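Local atomic coordinates of replication initiator protein (Staphylococcus aureus subsp. aureus, PDB entry 4PTA), a protein that probably initiates replication of staphylococcal multiresistance plasmids by assembling on the plasmid replication origin. Residues Ala41-Arg46 / Glu72-Cys77. Sequence-based numbering, arbitrary orientation.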
loop_
_atom_site.group_PDB
_atom_site.type_symbol
_atom_site.label_atom_id
_atom_site.label_comp_id
_atom_site.label_asym_id
_atom_site.label_seq_id
_atom_site.Cartn_x
_atom_site.Cartn_y
_atom_site.Cartn_z
ATOM N N ALA A 41 11.663 4.214 -9.253
ATOM C CA ALA A 41 11.005 3.842 -8.001
ATOM C C ALA A 41 11.456 4.709 -6.832
ATOM O O ALA A 41 10.635 5.139 -6.022
ATOM C CB ALA A 41 11.238 2.366 -7.689
ATOM N N ILE A 42 12.761 4.952 -6.742
ATOM C CA ILE A 42 13.310 5.785 -5.676
ATOM C C ILE A 42 12.779 7.217 -5.757
ATOM O O ILE A 42 12.335 7.778 -4.757
ATOM C CB ILE A 42 14.863 5.789 -5.678
ATOM C CG1 ILE A 42 15.403 4.411 -5.286
ATOM C CG2 ILE A 42 15.402 6.854 -4.730
ATOM C CD1 ILE A 42 16.901 4.379 -5.041
ATOM N N LEU A 43 12.820 7.800 -6.950
ATOM C CA LEU A 43 12.337 9.159 -7.156
ATOM C C LEU A 43 10.834 9.266 -6.899
ATOM O O LEU A 43 10.351 10.255 -6.348
ATOM C CB LEU A 43 12.672 9.624 -8.575
ATOM C CG LEU A 43 13.783 10.662 -8.754
ATOM C CD1 LEU A 43 14.580 10.869 -7.474
ATOM C CD2 LEU A 43 14.689 10.261 -9.903
ATOM N N ARG A 44 10.097 8.240 -7.310
ATOM C CA ARG A 44 8.658 8.200 -7.105
ATOM C C ARG A 44 8.324 8.379 -5.628
ATOM O O ARG A 44 7.358 9.052 -5.268
ATOM C CB ARG A 44 8.102 6.864 -7.586
ATOM C CG ARG A 44 6.600 6.829 -7.620
ATOM C CD ARG A 44 6.058 5.427 -7.780
ATOM N NE ARG A 44 4.670 5.477 -8.224
ATOM C CZ ARG A 44 3.632 5.663 -7.417
ATOM N NH1 ARG A 44 2.403 5.707 -7.918
ATOM N NH2 ARG A 44 3.823 5.807 -6.112
ATOM N N ASP A 45 9.136 7.762 -4.778
ATOM C CA ASP A 45 8.930 7.824 -3.345
ATOM C C ASP A 45 9.068 9.246 -2.800
ATOM O O ASP A 45 8.570 9.544 -1.717
ATOM C CB ASP A 45 9.910 6.882 -2.640
ATOM C CG ASP A 45 9.509 6.588 -1.204
ATOM O OD1 ASP A 45 8.298 6.408 -0.944
ATOM O OD2 ASP A 45 10.407 6.541 -0.339
ATOM N N ARG A 46 9.737 10.121 -3.552
ATOM C CA ARG A 46 10.016 11.487 -3.099
ATOM C C ARG A 46 8.863 12.466 -3.343
ATOM O O ARG A 46 8.934 13.624 -2.926
ATOM C CB ARG A 46 11.274 12.045 -3.776
ATOM C CG ARG A 46 12.375 11.033 -4.083
ATOM C CD ARG A 46 13.351 10.891 -2.930
ATOM N NE ARG A 46 13.798 12.187 -2.427
ATOM C CZ ARG A 46 14.668 12.345 -1.434
ATOM N NH1 ARG A 46 15.196 11.285 -0.838
ATOM N NH2 ARG A 46 15.014 13.564 -1.036
ATOM N N GLU A 72 22.982 12.123 -7.065
ATOM C CA GLU A 72 24.145 11.274 -6.834
ATOM C C GLU A 72 24.042 10.546 -5.495
ATOM O O GLU A 72 24.297 9.343 -5.413
ATOM C CB GLU A 72 25.432 12.099 -6.905
ATOM C CG GLU A 72 26.514 11.465 -7.756
ATOM C CD GLU A 72 27.541 12.465 -8.248
ATOM O OE1 GLU A 72 27.899 13.390 -7.484
ATOM O OE2 GLU A 72 27.986 12.327 -9.408
ATOM N N VAL A 73 23.662 11.278 -4.450
ATOM C CA VAL A 73 23.478 10.683 -3.132
ATOM C C VAL A 73 22.150 9.939 -3.045
ATOM O O VAL A 73 22.070 8.860 -2.457
ATOM C CB VAL A 73 23.546 11.741 -2.006
ATOM C CG1 VAL A 73 22.659 12.930 -2.328
ATOM C CG2 VAL A 73 23.151 11.126 -0.667
ATOM N N ILE A 74 21.113 10.521 -3.641
ATOM C CA ILE A 74 19.770 9.950 -3.609
ATOM C C ILE A 74 19.709 8.576 -4.264
ATOM O O ILE A 74 19.050 7.666 -3.756
ATOM C CB ILE A 74 18.746 10.875 -4.300
ATOM C CG1 ILE A 74 18.487 12.114 -3.445
ATOM C CG2 ILE A 74 17.441 10.134 -4.562
ATOM C CD1 ILE A 74 17.536 13.101 -4.087
ATOM N N LEU A 75 20.388 8.428 -5.397
ATOM C CA LEU A 75 20.374 7.161 -6.119
ATOM C C LEU A 75 21.636 6.358 -5.828
ATOM O O LEU A 75 21.799 5.237 -6.317
ATOM C CB LEU A 75 20.220 7.395 -7.624
ATOM C CG LEU A 75 19.098 8.353 -8.035
ATOM C CD1 LEU A 75 19.004 8.455 -9.550
ATOM C CD2 LEU A 75 17.771 7.916 -7.446
ATOM N N ASN A 76 22.520 6.941 -5.021
ATOM C CA ASN A 76 23.810 6.337 -4.707
ATOM C C ASN A 76 24.532 5.826 -5.947
ATOM O O ASN A 76 24.720 4.621 -6.118
ATOM C CB ASN A 76 23.654 5.204 -3.697
ATOM C CG ASN A 76 24.969 4.826 -3.047
ATOM O OD1 ASN A 76 25.703 5.688 -2.565
ATOM N ND2 ASN A 76 25.286 3.537 -3.051
ATOM N N CYS A 77 24.929 6.748 -6.814
ATOM C CA CYS A 77 25.680 6.392 -8.007
ATOM C C CYS A 77 26.402 7.618 -8.549
ATOM O O CYS A 77 26.122 8.742 -8.136
ATOM C CB CYS A 77 24.758 5.788 -9.066
ATOM S SG CYS A 77 23.425 6.878 -9.594
#
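The last turn of helix 34-44 and the residues after it meet the C-terminal end of helix 68-74, and the backbones come nearest at Ile42 and Leu75, with 7.2 Å between their CA atoms. A Schellman motif closes helix 68-74: Cys77 N bonds to Glu72 O, and Asn76, with positive phi, turns the chain toward helix 79-91. Ile42 points its CG2 methyl, anti to its backbone N, into the join. The Ile42 and Leu75 side chains cross obliquely, Ile42 CG2 lying 3.8 Å from Leu75 CD2. Ile42 CG2 also touches Ile74 CG2. Leu43 crosses Ile74 at about a right angle, Leu43 CD1 lying 4.1 Å from Ile74 CG2. The other branch of Ile74 meets Arg46 tip to tip. Bends at chi2 and chi3 (-90° and -48°) fold the Arg46 chain, and Ile74 CD1 sits over the centre of one guanidinium face, 4.0 Å from Arg46 CZ. Leu75 also packs on Ile85 of helix 79-91, and Leu43 on Leu110. Both segments fall in the RepA N-terminal family region, of the helix-turn-helix clan. No hydrogen bond crosses between them; apolar packing, with one methyl on the guanidinium face, joins them, while Arg46 NE bonds weakly to Tyr66 OH.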